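Local coordinates for RND efflux system, outer membrane lipoprotein, NodT family (Burkholderia mallei, PDB 6U94) that probably serves as the outer membrane channel component of an RND-type efflux system, carrying exported compounds across the outer membrane, at residues 70-79 with 159-167. Numbering follows the deposited sequence.
Sequences RDLRVATLDI and RRSVHISLV
L72 spreads its two methyls over one turn of the partner helix: CD1 lies 3.6 Å from R159 CA and also touches CG, the two side chains crossing at about a right angle, while CD2 reaches H163 CE1 at 3.9 Å and also touches CG1 of V162. Within the second helix, H163 CE1 lies over the centre of one face of the R159 guanidinium, whose NH2 sits at the edge of the imidazole. V162 points at the first helix and meets L72, A75 and T76, with its CG2 4.0 Å from T76 OG1. One turn further, I79 lays CG1 3.8 Å from L166 CD1, and its CD1 settles against the backbone of L166. The axes of 72-79 and 159-167 approach to 10.4 Å, their N-to-C directions 34° apart, so the helices run the same way but inclined; the contact joins helix 72-86 to the long helix 156-203 in the helical part of this outer membrane factor (OMF) family protein. The end of L166 is bounded by R70, whose NH2 comes 3.7 Å from its CD2. The R70 chain, which precedes the helix and is bent at chi3 (144°), runs alongside helix 72-79 to D78, where NH1 makes a 2.6 Å salt bridge to the anti lone pair of OD2, nearly in the guanidinium plane. Further bonds to the carbonyls of A65, V245 and L246 fix that group, and L246 of helix 211-247 also packs on both I79 and L166.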
loop_
_atom_site.group_PDB
_atom_site.type_symbol
_atom_site.label_atom_id
_atom_site.label_comp_id
_atom_site.label_asym_id
_atom_site.label_seq_id
_atom_site.Cartn_x
_atom_site.Cartn_y
_atom_site.Cartn_z
ATOM N N ARG A 70 6.277 9.779 22.709
ATOM C CA ARG A 70 5.299 10.784 22.324
ATOM C C ARG A 70 3.886 10.295 22.638
ATOM O O ARG A 70 3.621 9.095 22.742
ATOM C CB ARG A 70 5.416 11.103 20.835
ATOM C CG ARG A 70 4.911 9.983 19.946
ATOM C CD ARG A 70 5.412 10.112 18.518
ATOM N NE ARG A 70 5.689 8.800 17.944
ATOM C CZ ARG A 70 6.241 8.605 16.751
ATOM N NH1 ARG A 70 6.576 9.642 15.994
ATOM N NH2 ARG A 70 6.460 7.372 16.315
ATOM N N ASP A 71 2.974 11.248 22.800
ATOM C CA ASP A 71 1.578 10.894 22.981
ATOM C C ASP A 71 0.924 10.669 21.617
ATOM O O ASP A 71 1.480 11.005 20.567
ATOM C CB ASP A 71 0.856 11.970 23.796
ATOM C CG ASP A 71 0.277 13.078 22.939
ATOM O OD1 ASP A 71 -0.899 13.438 23.157
ATOM O OD2 ASP A 71 0.988 13.583 22.049
ATOM N N LEU A 72 -0.270 10.072 21.639
ATOM C CA LEU A 72 -0.908 9.683 20.386
ATOM C C LEU A 72 -1.279 10.891 19.538
ATOM O O LEU A 72 -1.294 10.799 18.305
ATOM C CB LEU A 72 -2.142 8.826 20.658
ATOM C CG LEU A 72 -1.843 7.411 21.152
ATOM C CD1 LEU A 72 -3.073 6.534 21.019
ATOM C CD2 LEU A 72 -0.658 6.807 20.407
ATOM N N ARG A 73 -1.573 12.029 20.171
ATOM C CA ARG A 73 -1.861 13.233 19.397
ATOM C C ARG A 73 -0.644 13.666 18.587
ATOM O O ARG A 73 -0.772 14.063 17.423
ATOM C CB ARG A 73 -2.324 14.361 20.317
ATOM C CG ARG A 73 -2.900 15.557 19.577
ATOM C CD ARG A 73 -3.340 16.661 20.534
ATOM N NE ARG A 73 -2.222 17.196 21.305
ATOM C CZ ARG A 73 -1.306 18.029 20.814
ATOM N NH1 ARG A 73 -1.368 18.421 19.545
ATOM N NH2 ARG A 73 -0.322 18.464 21.589
ATOM N N VAL A 74 0.546 13.585 19.183
ATOM C CA VAL A 74 1.766 13.926 18.458
ATOM C C VAL A 74 2.076 12.865 17.408
ATOM O O VAL A 74 2.513 13.185 16.295
ATOM C CB VAL A 74 2.932 14.122 19.443
ATOM C CG1 VAL A 74 4.267 14.120 18.712
ATOM C CG2 VAL A 74 2.756 15.422 20.213
ATOM N N ALA A 75 1.853 11.590 17.741
ATOM C CA ALA A 75 2.043 10.528 16.760
ATOM C C ALA A 75 1.165 10.754 15.537
ATOM O O ALA A 75 1.607 10.556 14.399
ATOM C CB ALA A 75 1.747 9.167 17.390
ATOM N N THR A 76 -0.081 11.184 15.756
ATOM C CA THR A 76 -0.957 11.542 14.644
ATOM C C THR A 76 -0.360 12.676 13.815
ATOM O O THR A 76 -0.432 12.657 12.579
ATOM C CB THR A 76 -2.340 11.920 15.179
ATOM O OG1 THR A 76 -3.060 10.729 15.522
ATOM C CG2 THR A 76 -3.136 12.714 14.148
ATOM N N LEU A 77 0.252 13.664 14.476
ATOM C CA LEU A 77 0.886 14.761 13.748
ATOM C C LEU A 77 2.137 14.300 13.005
ATOM O O LEU A 77 2.474 14.861 11.956
ATOM C CB LEU A 77 1.238 15.897 14.708
ATOM C CG LEU A 77 0.096 16.699 15.338
ATOM C CD1 LEU A 77 0.656 17.644 16.386
ATOM C CD2 LEU A 77 -0.681 17.472 14.280
ATOM N N ASP A 78 2.841 13.295 13.534
ATOM C CA ASP A 78 4.049 12.809 12.876
ATOM C C ASP A 78 3.713 11.993 11.633
ATOM O O ASP A 78 4.383 12.118 10.601
ATOM C CB ASP A 78 4.881 11.979 13.853
ATOM C CG ASP A 78 5.513 12.822 14.946
ATOM O OD1 ASP A 78 5.422 14.067 14.873
ATOM O OD2 ASP A 78 6.104 12.241 15.879
ATOM N N ILE A 79 2.683 11.150 11.720
ATOM C CA ILE A 79 2.234 10.395 10.557
ATOM C C ILE A 79 1.756 11.342 9.467
ATOM O O ILE A 79 2.003 11.121 8.275
ATOM C CB ILE A 79 1.134 9.399 10.973
ATOM C CG1 ILE A 79 1.694 8.376 11.960
ATOM C CG2 ILE A 79 0.543 8.708 9.756
ATOM C CD1 ILE A 79 0.628 7.625 12.731
ATOM N N ARG A 159 -6.804 4.224 20.106
ATOM C CA ARG A 159 -5.405 3.849 20.286
ATOM C C ARG A 159 -4.984 2.790 19.275
ATOM O O ARG A 159 -3.892 2.869 18.697
ATOM C CB ARG A 159 -5.179 3.348 21.711
ATOM C CG ARG A 159 -3.761 2.884 21.998
ATOM C CD ARG A 159 -3.581 2.542 23.476
ATOM N NE ARG A 159 -2.203 2.170 23.790
ATOM C CZ ARG A 159 -1.277 3.023 24.218
ATOM N NH1 ARG A 159 -1.577 4.303 24.386
ATOM N NH2 ARG A 159 -0.047 2.597 24.479
ATOM N N ARG A 160 -5.835 1.789 19.049
ATOM C CA ARG A 160 -5.513 0.756 18.073
ATOM C C ARG A 160 -5.446 1.323 16.660
ATOM O O ARG A 160 -4.622 0.879 15.854
ATOM C CB ARG A 160 -6.544 -0.371 18.151
ATOM C CG ARG A 160 -6.274 -1.528 17.205
ATOM C CD ARG A 160 -7.285 -2.644 17.402
ATOM N NE ARG A 160 -6.935 -3.839 16.645
ATOM C CZ ARG A 160 -6.016 -4.720 17.027
ATOM N NH1 ARG A 160 -5.351 -4.534 18.158
ATOM N NH2 ARG A 160 -5.758 -5.784 16.278
ATOM N N SER A 161 -6.291 2.312 16.351
ATOM C CA SER A 161 -6.297 2.888 15.010
ATOM C C SER A 161 -5.008 3.647 14.727
ATOM O O SER A 161 -4.484 3.598 13.607
ATOM C CB SER A 161 -7.511 3.802 14.835
ATOM O OG SER A 161 -7.552 4.339 13.519
ATOM N N VAL A 162 -4.477 4.350 15.730
ATOM C CA VAL A 162 -3.234 5.091 15.537
ATOM C C VAL A 162 -2.045 4.138 15.469
ATOM O O VAL A 162 -1.114 4.344 14.682
ATOM C CB VAL A 162 -3.057 6.145 16.646
ATOM C CG1 VAL A 162 -1.756 6.921 16.447
ATOM C CG2 VAL A 162 -4.252 7.093 16.669
ATOM N N HIS A 163 -2.053 3.086 16.295
ATOM C CA HIS A 163 -1.002 2.074 16.220
ATOM C C HIS A 163 -0.985 1.392 14.855
ATOM O O HIS A 163 0.084 1.174 14.271
ATOM C CB HIS A 163 -1.195 1.033 17.325
ATOM C CG HIS A 163 -0.800 1.509 18.687
ATOM N ND1 HIS A 163 -0.318 2.779 18.924
ATOM C CD2 HIS A 163 -0.809 0.880 19.886
ATOM C CE1 HIS A 163 -0.049 2.913 20.210
ATOM N NE2 HIS A 163 -0.338 1.775 20.816
ATOM N N ILE A 164 -2.163 1.043 14.335
ATOM C CA ILE A 164 -2.243 0.390 13.034
ATOM C C ILE A 164 -1.690 1.305 11.947
ATOM O O ILE A 164 -0.906 0.878 11.091
ATOM C CB ILE A 164 -3.693 -0.036 12.744
ATOM C CG1 ILE A 164 -4.064 -1.271 13.567
ATOM C CG2 ILE A 164 -3.894 -0.296 11.272
ATOM C CD1 ILE A 164 -5.458 -1.790 13.284
ATOM N N SER A 165 -2.082 2.583 11.976
ATOM C CA SER A 165 -1.562 3.539 11.003
ATOM C C SER A 165 -0.052 3.683 11.126
ATOM O O SER A 165 0.666 3.682 10.118
ATOM C CB SER A 165 -2.235 4.902 11.184
ATOM O OG SER A 165 -3.644 4.808 11.086
ATOM N N LEU A 166 0.448 3.797 12.357
ATOM C CA LEU A 166 1.876 4.007 12.565
ATOM C C LEU A 166 2.683 2.801 12.099
ATOM O O LEU A 166 3.693 2.952 11.404
ATOM C CB LEU A 166 2.150 4.306 14.038
ATOM C CG LEU A 166 3.582 4.673 14.425
ATOM C CD1 LEU A 166 4.051 5.891 13.650
ATOM C CD2 LEU A 166 3.667 4.930 15.929
ATOM N N VAL A 167 2.251 1.596 12.479
ATOM C CA VAL A 167 2.941 0.379 12.051
ATOM C C VAL A 167 2.977 0.300 10.532
ATOM O O VAL A 167 4.018 0.018 9.929
ATOM C CB VAL A 167 2.268 -0.863 12.663
ATOM C CG1 VAL A 167 2.718 -2.129 11.946
ATOM C CG2 VAL A 167 2.571 -0.956 14.152
#